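Long-range contacts in LRR receptor-like serine/threonine-protein kinase RGI3 (Arabidopsis thaliana, PDB 5HZ0), which binds RGF peptide hormones through its leucine-rich-repeat ectodomain and, as a membrane receptor kinase, relays the signal that maintains the root stem cell niche: residues 240-245 against 262-267; 268-273 against 293-298; 288-293 against 312-317. The protein carries 5 engineered substitutions. All coordinates share one frame; numbering follows the deposited sequence.

The three contacts join consecutive coils of the extracellular leucine-rich-repeat solenoid, all on the same side of the chain's centre. Interactions 1 and 3 have equivalent positions two repeats apart, with centres about 14 Å apart, and are bonded directly: L266 O receives the N-H of Q289 at 2.8 Å, and L266 N reaches N288 OD1 at 3.2 Å. Interaction 2 continues along the chain from interaction 1; its centre lies about 17 Å from that of interaction 1 and about 10 Å from that of interaction 3. It shares T293 with interaction 3, and G268 O meets S291 N at 2.8 Å. The bound RGF2 peptide is touched by interaction 1, through S262 and E263.

Interaction 1 (240-245 against 262-267); sequences NNLVGK and SENLLT
L265 N donates to L242 O at 2.8 Å, nearly head-on to the carbonyl but with the N-H itself bent to 137°. The exchange is returned one residue earlier, where the side-chain OD1 of N264 accepts from L242 N at 3.0 Å with the donor tilted 21° from the amide plane. N264 gets there because its CG stands anti to the carbonyl carbon (chi1 -78°), which brings the amide in beside L242, the two side chains running the same way. The other end of that amide is held within its own repeat, ND2 bonding to F261 O. N-x-L-x-G is the loop signature of plant-type leucine-rich repeats, here N240 to G244 and N264 to G268: each buried asparagine ties its own turn to the coil before it, while L242 and L266 both turn inward and meet at 3.8 Å, CB to CD2. On the outer side V243 CG2 crosses the CB of L265 at 3.9 Å. Further along, T267 N reaches G244 O at 3.0 Å, a fairly straight bond that approaches from above the carbonyl plane. G244 sits at backbone angles where a side chain would be jammed against V243 O. Back at the start of the loop, a weak bond runs from N240 N to E263 O, and E263 OE1 hydrogen-bonds a polar side chain of the bound peptide.

Interaction 2 (268-273 against 293-298); sequences GTIPRS and TIPEEL
The carboxylate of E297 and the guanidinium of R272 stand almost perpendicular, their planes 82° apart, with OE1 of E297 at the guanidinium edge and near its plane. The gap is too long for a salt bridge, R272 NH1 lying 4.5 Å from E297 OE1. What touches is the aliphatic stem: the two side chains run alongside each other in the same direction, and R272 CB meets E297 CG at 3.5 Å. The chain of E297 bends at chi2 (-106°), which lays the carboxylate beside the arginine methylenes, OE2 coming to 3.8 Å from R272 CD. The other flat group is the ring of P295. I270 crosses it at about a right angle, its CB 3.9 Å from P295 CD, and the I270 carbonyl O lies 3.5 Å from P295 CG. Both segments read I-P before a short 3-10 turn, so this is the convex side of the solenoid, where the I-P-x-x element of one plant-type leucine-rich repeat packs on the next; I270 also reaches inward to L285 and I290. An alanine in place of E297 would probably leave the arginine methylenes less covered and its positive charge without this nearby negative group. No hydrogen bond crosses between the two segments, so their direct adhesion rests on van der Waals packing, with the charge pair adding at most a diffuse attraction.

Interaction 3 (288-293 against 312-317); sequences NQISGT and NLITGE
N312 reaches back to I290 in the preceding coil. Its CB lies 3.5 Å from I290 O, and with CG anti to the carbonyl carbon (chi1 -76°) the amide swings in beside the backbone of the previous loop. CG passes N288 N at 3.9 Å. At the tip, OD1 accepts from I290 N at 3.2 Å, the donor tilted 30° from the amide plane, and packs against N288, 3.0 Å from its CB, while ND2 turns to its own repeat and bonds I309 O, with a weak second bond to L285 O. Both ends of the buried amide are thus bonded, OD1 to the preceding coil and ND2 chiefly to its own. L313 N donates to I290 O at 2.8 Å. Further on, G292 O takes two bonds from one residue: T315 N arrives at 2.7 Å nearly along the C=O axis, and the T315 hydroxyl OG1 from above the carbonyl plane at 3.1 Å. T315 can do this because OG1 sits between its own backbone N and carbonyl carbon. On the buried side, the I290 and I314 side chains lie alongside each other, CG2 to CG1 at 4.1 Å. This again is the leucine-rich-repeat asparagine loop. Loop 288-293 follows strand 282-284; residues 312-317 come after strand 306-308, their short, weakly bonded strand at about 315-316 edging a parallel sheet with 337-340 and 361-362.

Interaction 1 (240-245 against 262-267)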
loop_
_atom_site.group_PDB
_atom_site.type_symbol
_atom_site.label_atom_id
_atom_site.label_comp_id
_atom_site.label_asym_id
_atom_site.label_seq_id
_atom_site.Cartn_x
_atom_site.Cartn_y
_atom_site.Cartn_z
ATOM N N ASN A 240 13.549 7.911 -4.707
ATOM C CA ASN A 240 14.737 8.725 -4.736
ATOM C C ASN A 240 14.372 10.051 -5.374
ATOM O O ASN A 240 13.261 10.299 -5.583
ATOM C CB ASN A 240 15.848 7.993 -5.493
ATOM C CG ASN A 240 16.601 7.047 -4.634
ATOM O OD1 ASN A 240 17.277 7.450 -3.808
ATOM N ND2 ASN A 240 16.473 5.794 -4.846
ATOM N N ASN A 241 15.324 10.930 -5.620
ATOM C CA ASN A 241 15.134 12.216 -6.294
ATOM C C ASN A 241 15.486 12.253 -7.768
ATOM O O ASN A 241 15.739 13.322 -8.309
ATOM C CB ASN A 241 15.738 13.366 -5.495
ATOM C CG ASN A 241 15.149 13.446 -4.110
ATOM O OD1 ASN A 241 13.936 13.373 -3.943
ATOM N ND2 ASN A 241 16.001 13.531 -3.104
ATOM N N LEU A 242 15.639 11.078 -8.368
ATOM C CA LEU A 242 16.111 10.968 -9.754
ATOM C C LEU A 242 15.357 11.845 -10.756
ATOM O O LEU A 242 14.133 11.998 -10.705
ATOM C CB LEU A 242 16.136 9.513 -10.214
ATOM C CG LEU A 242 17.065 8.580 -9.426
ATOM C CD1 LEU A 242 16.706 7.117 -9.685
ATOM C CD2 LEU A 242 18.524 8.850 -9.761
ATOM N N VAL A 243 16.128 12.409 -11.671
ATOM C CA VAL A 243 15.701 13.498 -12.541
ATOM C C VAL A 243 16.070 13.131 -13.985
ATOM O O VAL A 243 16.818 12.195 -14.192
ATOM C CB VAL A 243 16.390 14.805 -12.051
ATOM C CG1 VAL A 243 17.179 15.511 -13.152
ATOM C CG2 VAL A 243 15.382 15.683 -11.357
ATOM N N GLY A 244 15.521 13.814 -14.979
ATOM C CA GLY A 244 15.890 13.533 -16.351
ATOM C C GLY A 244 15.163 12.352 -16.973
ATOM O O GLY A 244 14.267 11.759 -16.368
ATOM N N LYS A 245 15.562 12.017 -18.195
ATOM C CA LYS A 245 14.954 10.935 -18.966
ATOM C C LYS A 245 15.498 9.515 -18.692
ATOM O O LYS A 245 16.644 9.337 -18.292
ATOM C CB LYS A 245 14.950 11.268 -20.471
ATOM C CG LYS A 245 16.235 11.853 -21.027
ATOM C CD LYS A 245 15.990 12.532 -22.386
ATOM C CE LYS A 245 14.896 13.609 -22.296
ATOM N NZ LYS A 245 14.870 14.559 -23.453
ATOM N N SER A 262 9.763 3.773 -9.734
ATOM C CA SER A 262 8.646 4.458 -9.093
ATOM C C SER A 262 9.091 5.541 -8.092
ATOM O O SER A 262 10.182 5.458 -7.551
ATOM C CB SER A 262 7.742 3.440 -8.393
ATOM O OG SER A 262 7.622 2.241 -9.151
ATOM N N GLU A 263 8.278 6.592 -7.926
ATOM C CA GLU A 263 8.541 7.699 -6.971
ATOM C C GLU A 263 9.844 8.439 -7.191
ATOM O O GLU A 263 10.721 8.441 -6.337
ATOM C CB GLU A 263 8.535 7.230 -5.516
ATOM C CG GLU A 263 7.366 6.374 -5.136
ATOM C CD GLU A 263 6.356 7.127 -4.336
ATOM O OE1 GLU A 263 5.477 6.470 -3.724
ATOM O OE2 GLU A 263 6.446 8.374 -4.330
ATOM N N ASN A 264 9.946 9.087 -8.335
ATOM C CA ASN A 264 11.076 9.931 -8.642
ATOM C C ASN A 264 10.562 11.168 -9.345
ATOM O O ASN A 264 9.379 11.512 -9.229
ATOM C CB ASN A 264 12.102 9.197 -9.498
ATOM C CG ASN A 264 12.957 8.251 -8.687
ATOM O OD1 ASN A 264 13.888 8.690 -8.016
ATOM N ND2 ASN A 264 12.647 6.942 -8.739
ATOM N N LEU A 265 11.489 11.913 -9.932
ATOM C CA LEU A 265 11.189 13.086 -10.753
ATOM C C LEU A 265 11.349 12.911 -12.269
ATOM O O LEU A 265 11.442 13.882 -12.995
ATOM C CB LEU A 265 11.887 14.334 -10.200
ATOM C CG LEU A 265 11.605 14.503 -8.698
ATOM C CD1 LEU A 265 12.447 15.616 -8.088
ATOM C CD2 LEU A 265 10.129 14.740 -8.442
ATOM N N LEU A 266 11.499 11.681 -12.734
ATOM C CA LEU A 266 11.805 11.425 -14.144
ATOM C C LEU A 266 10.854 12.116 -15.115
ATOM O O LEU A 266 9.660 12.225 -14.859
ATOM C CB LEU A 266 11.814 9.908 -14.419
ATOM C CG LEU A 266 12.665 9.097 -13.438
ATOM C CD1 LEU A 266 12.663 7.620 -13.766
ATOM C CD2 LEU A 266 14.086 9.651 -13.407
ATOM N N THR A 267 11.408 12.594 -16.224
ATOM C CA THR A 267 10.625 13.198 -17.286
ATOM C C THR A 267 11.004 12.537 -18.605
ATOM O O THR A 267 11.784 11.595 -18.650
ATOM C CB THR A 267 10.908 14.711 -17.453
ATOM O OG1 THR A 267 12.297 14.888 -17.724
ATOM C CG2 THR A 267 10.524 15.495 -16.213
#

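Interaction 2 (268-273 against 293-298)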
loop_
_atom_site.group_PDB
_atom_site.type_symbol
_atom_site.label_atom_id
_atom_site.label_comp_id
_atom_site.label_asym_id
_atom_site.label_seq_id
_atom_site.Cartn_x
_atom_site.Cartn_y
_atom_site.Cartn_z
ATOM N N GLY A 268 10.463 13.068 -19.687
ATOM C CA GLY A 268 10.678 12.477 -20.974
ATOM C C GLY A 268 9.717 11.317 -21.140
ATOM O O GLY A 268 8.702 11.180 -20.445
ATOM N N THR A 269 10.092 10.440 -22.043
ATOM C CA THR A 269 9.167 9.524 -22.658
ATOM C C THR A 269 9.572 8.094 -22.309
ATOM O O THR A 269 10.739 7.848 -22.007
ATOM C CB THR A 269 9.254 9.789 -24.160
ATOM O OG1 THR A 269 7.994 10.250 -24.652
ATOM C CG2 THR A 269 9.734 8.596 -24.894
ATOM N N ILE A 270 8.621 7.160 -22.295
ATOM C CA ILE A 270 8.986 5.744 -22.167
ATOM C C ILE A 270 9.653 5.284 -23.470
ATOM O O ILE A 270 9.056 5.363 -24.552
ATOM C CB ILE A 270 7.780 4.844 -21.852
ATOM C CG1 ILE A 270 7.093 5.286 -20.553
ATOM C CG2 ILE A 270 8.224 3.378 -21.761
ATOM C CD1 ILE A 270 5.814 4.531 -20.265
ATOM N N PRO A 271 10.914 4.845 -23.380
ATOM C CA PRO A 271 11.683 4.549 -24.598
ATOM C C PRO A 271 11.234 3.311 -25.398
ATOM O O PRO A 271 10.994 2.230 -24.855
ATOM C CB PRO A 271 13.130 4.409 -24.089
ATOM C CG PRO A 271 13.030 4.209 -22.629
ATOM C CD PRO A 271 11.753 4.850 -22.169
ATOM N N ARG A 272 11.148 3.502 -26.709
ATOM C CA ARG A 272 10.762 2.461 -27.656
ATOM C C ARG A 272 11.687 1.235 -27.595
ATOM O O ARG A 272 11.257 0.102 -27.848
ATOM C CB ARG A 272 10.720 3.056 -29.072
ATOM C CG ARG A 272 9.702 4.191 -29.231
ATOM C CD ARG A 272 9.710 4.815 -30.631
ATOM N NE ARG A 272 10.920 5.596 -30.881
ATOM C CZ ARG A 272 11.920 5.199 -31.664
ATOM N NH1 ARG A 272 11.850 4.030 -32.290
ATOM N NH2 ARG A 272 12.988 5.973 -31.830
ATOM N N SER A 273 12.945 1.469 -27.222
ATOM C CA SER A 273 13.976 0.433 -27.146
ATOM C C SER A 273 13.623 -0.677 -26.163
ATOM O O SER A 273 14.147 -1.791 -26.264
ATOM C CB SER A 273 15.309 1.054 -26.746
ATOM O OG SER A 273 15.196 1.765 -25.515
ATOM N N THR A 293 3.383 8.956 -25.230
ATOM C CA THR A 293 2.348 7.916 -25.321
ATOM C C THR A 293 2.967 6.578 -24.955
ATOM O O THR A 293 4.175 6.407 -25.070
ATOM C CB THR A 293 1.820 7.754 -26.755
ATOM O OG1 THR A 293 2.881 7.284 -27.598
ATOM C CG2 THR A 293 1.276 9.055 -27.319
ATOM N N ILE A 294 2.161 5.622 -24.512
ATOM C CA ILE A 294 2.689 4.283 -24.331
ATOM C C ILE A 294 3.147 3.819 -25.705
ATOM O O ILE A 294 2.355 3.804 -26.644
ATOM C CB ILE A 294 1.648 3.308 -23.804
ATOM C CG1 ILE A 294 0.785 3.968 -22.734
ATOM C CG2 ILE A 294 2.346 2.055 -23.257
ATOM C CD1 ILE A 294 -0.317 3.104 -22.229
ATOM N N PRO A 295 4.446 3.517 -25.845
ATOM C CA PRO A 295 4.958 3.109 -27.160
ATOM C C PRO A 295 4.517 1.689 -27.515
ATOM O O PRO A 295 4.516 0.812 -26.657
ATOM C CB PRO A 295 6.482 3.187 -26.981
ATOM C CG PRO A 295 6.708 3.019 -25.502
ATOM C CD PRO A 295 5.524 3.692 -24.851
ATOM N N GLU A 296 4.157 1.464 -28.771
ATOM C CA GLU A 296 3.658 0.159 -29.188
ATOM C C GLU A 296 4.680 -0.943 -29.004
ATOM O O GLU A 296 4.316 -2.091 -28.789
ATOM C CB GLU A 296 3.183 0.194 -30.633
ATOM C CG GLU A 296 1.971 1.067 -30.808
ATOM C CD GLU A 296 1.030 0.529 -31.833
ATOM O OE1 GLU A 296 0.077 -0.188 -31.449
ATOM O OE2 GLU A 296 1.253 0.820 -33.025
ATOM N N GLU A 297 5.957 -0.580 -29.056
ATOM C CA GLU A 297 7.025 -1.559 -28.956
ATOM C C GLU A 297 7.039 -2.251 -27.601
ATOM O O GLU A 297 7.568 -3.353 -27.476
ATOM C CB GLU A 297 8.380 -0.932 -29.292
ATOM C CG GLU A 297 8.288 0.558 -29.496
ATOM C CD GLU A 297 8.393 0.957 -30.949
ATOM O OE1 GLU A 297 9.286 0.434 -31.638
ATOM O OE2 GLU A 297 7.588 1.801 -31.392
ATOM N N LEU A 298 6.423 -1.620 -26.607
ATOM C CA LEU A 298 6.283 -2.205 -25.269
ATOM C C LEU A 298 5.431 -3.470 -25.336
ATOM O O LEU A 298 5.590 -4.398 -24.541
ATOM C CB LEU A 298 5.605 -1.204 -24.325
ATOM C CG LEU A 298 6.240 -0.772 -23.003
ATOM C CD1 LEU A 298 5.137 -0.400 -22.015
ATOM C CD2 LEU A 298 7.164 -1.818 -22.408
#

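Interaction 3 (288-293 against 312-317)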
loop_
_atom_site.group_PDB
_atom_site.type_symbol
_atom_site.label_atom_id
_atom_site.label_comp_id
_atom_site.label_asym_id
_atom_site.label_seq_id
_atom_site.Cartn_x
_atom_site.Cartn_y
_atom_site.Cartn_z
ATOM N N ASN A 288 5.872 9.624 -11.313
ATOM C CA ASN A 288 6.919 10.394 -11.949
ATOM C C ASN A 288 6.298 11.477 -12.805
ATOM O O ASN A 288 5.145 11.856 -12.602
ATOM C CB ASN A 288 7.794 9.530 -12.820
ATOM C CG ASN A 288 8.786 8.745 -12.031
ATOM O OD1 ASN A 288 9.683 9.328 -11.434
ATOM N ND2 ASN A 288 8.652 7.401 -12.034
ATOM N N GLN A 289 7.115 12.077 -13.657
ATOM C CA GLN A 289 6.646 13.057 -14.636
ATOM C C GLN A 289 6.607 12.665 -16.109
ATOM O O GLN A 289 6.564 13.538 -16.979
ATOM C CB GLN A 289 7.185 14.468 -14.373
ATOM C CG GLN A 289 6.622 15.057 -13.078
ATOM C CD GLN A 289 7.674 15.869 -12.363
ATOM O OE1 GLN A 289 8.284 16.767 -12.954
ATOM N NE2 GLN A 289 7.924 15.537 -11.099
ATOM N N ILE A 290 6.749 11.372 -16.371
ATOM C CA ILE A 290 6.833 10.836 -17.723
ATOM C C ILE A 290 5.682 11.276 -18.636
ATOM O O ILE A 290 4.506 11.138 -18.300
ATOM C CB ILE A 290 6.968 9.287 -17.671
ATOM C CG1 ILE A 290 8.345 8.925 -17.095
ATOM C CG2 ILE A 290 6.772 8.668 -19.061
ATOM C CD1 ILE A 290 8.370 7.656 -16.283
ATOM N N SER A 291 6.055 11.851 -19.774
ATOM C CA SER A 291 5.124 12.304 -20.809
ATOM C C SER A 291 5.208 11.372 -22.024
ATOM O O SER A 291 5.882 10.358 -21.973
ATOM C CB SER A 291 5.441 13.743 -21.204
ATOM O OG SER A 291 6.779 13.842 -21.645
ATOM N N GLY A 292 4.529 11.712 -23.109
ATOM C CA GLY A 292 4.542 10.881 -24.303
ATOM C C GLY A 292 3.363 9.919 -24.308
ATOM O O GLY A 292 2.460 10.032 -23.475
ATOM N N THR A 293 3.383 8.956 -25.230
ATOM C CA THR A 293 2.348 7.916 -25.321
ATOM C C THR A 293 2.967 6.578 -24.955
ATOM O O THR A 293 4.175 6.407 -25.070
ATOM C CB THR A 293 1.820 7.754 -26.755
ATOM O OG1 THR A 293 2.881 7.284 -27.598
ATOM C CG2 THR A 293 1.276 9.055 -27.319
ATOM N N ASN A 312 1.489 9.803 -13.759
ATOM C CA ASN A 312 2.433 10.444 -14.665
ATOM C C ASN A 312 1.711 11.448 -15.566
ATOM O O ASN A 312 0.606 11.901 -15.260
ATOM C CB ASN A 312 3.160 9.404 -15.517
ATOM C CG ASN A 312 4.226 8.660 -14.744
ATOM O OD1 ASN A 312 5.269 9.225 -14.434
ATOM N ND2 ASN A 312 3.971 7.382 -14.429
ATOM N N LEU A 313 2.407 11.879 -16.605
ATOM C CA LEU A 313 1.863 12.742 -17.653
ATOM C C LEU A 313 1.505 12.057 -19.002
ATOM O O LEU A 313 1.453 12.716 -20.040
ATOM C CB LEU A 313 2.718 14.016 -17.817
ATOM C CG LEU A 313 2.987 14.843 -16.538
ATOM C CD1 LEU A 313 3.936 15.996 -16.838
ATOM C CD2 LEU A 313 1.711 15.357 -15.851
ATOM N N ILE A 314 1.427 10.735 -19.029
ATOM C CA ILE A 314 1.286 10.010 -20.310
ATOM C C ILE A 314 -0.006 10.344 -21.070
ATOM O O ILE A 314 -1.102 10.294 -20.508
ATOM C CB ILE A 314 1.428 8.515 -20.091
ATOM C CG1 ILE A 314 2.711 8.258 -19.294
ATOM C CG2 ILE A 314 1.360 7.732 -21.444
ATOM C CD1 ILE A 314 2.868 6.833 -18.824
ATOM N N THR A 315 0.137 10.741 -22.329
ATOM C CA THR A 315 -1.007 11.086 -23.169
ATOM C C THR A 315 -1.233 10.000 -24.204
ATOM O O THR A 315 -0.442 9.087 -24.321
ATOM C CB THR A 315 -0.726 12.377 -23.951
ATOM O OG1 THR A 315 0.586 12.287 -24.512
ATOM C CG2 THR A 315 -0.783 13.591 -23.039
ATOM N N GLY A 316 -2.282 10.142 -25.001
ATOM C CA GLY A 316 -2.501 9.258 -26.120
ATOM C C GLY A 316 -3.501 8.179 -25.794
ATOM O O GLY A 316 -4.172 8.229 -24.756
ATOM N N GLU A 317 -3.588 7.196 -26.690
ATOM C CA GLU A 317 -4.487 6.065 -26.532
ATOM C C GLU A 317 -3.759 4.819 -26.041
ATOM O O GLU A 317 -2.587 4.615 -26.345
ATOM C CB GLU A 317 -5.173 5.735 -27.854
ATOM C CG GLU A 317 -6.083 6.817 -28.387
ATOM C CD GLU A 317 -7.068 6.262 -29.399
ATOM O OE1 GLU A 317 -7.525 7.017 -30.280
ATOM O OE2 GLU A 317 -7.389 5.059 -29.302
#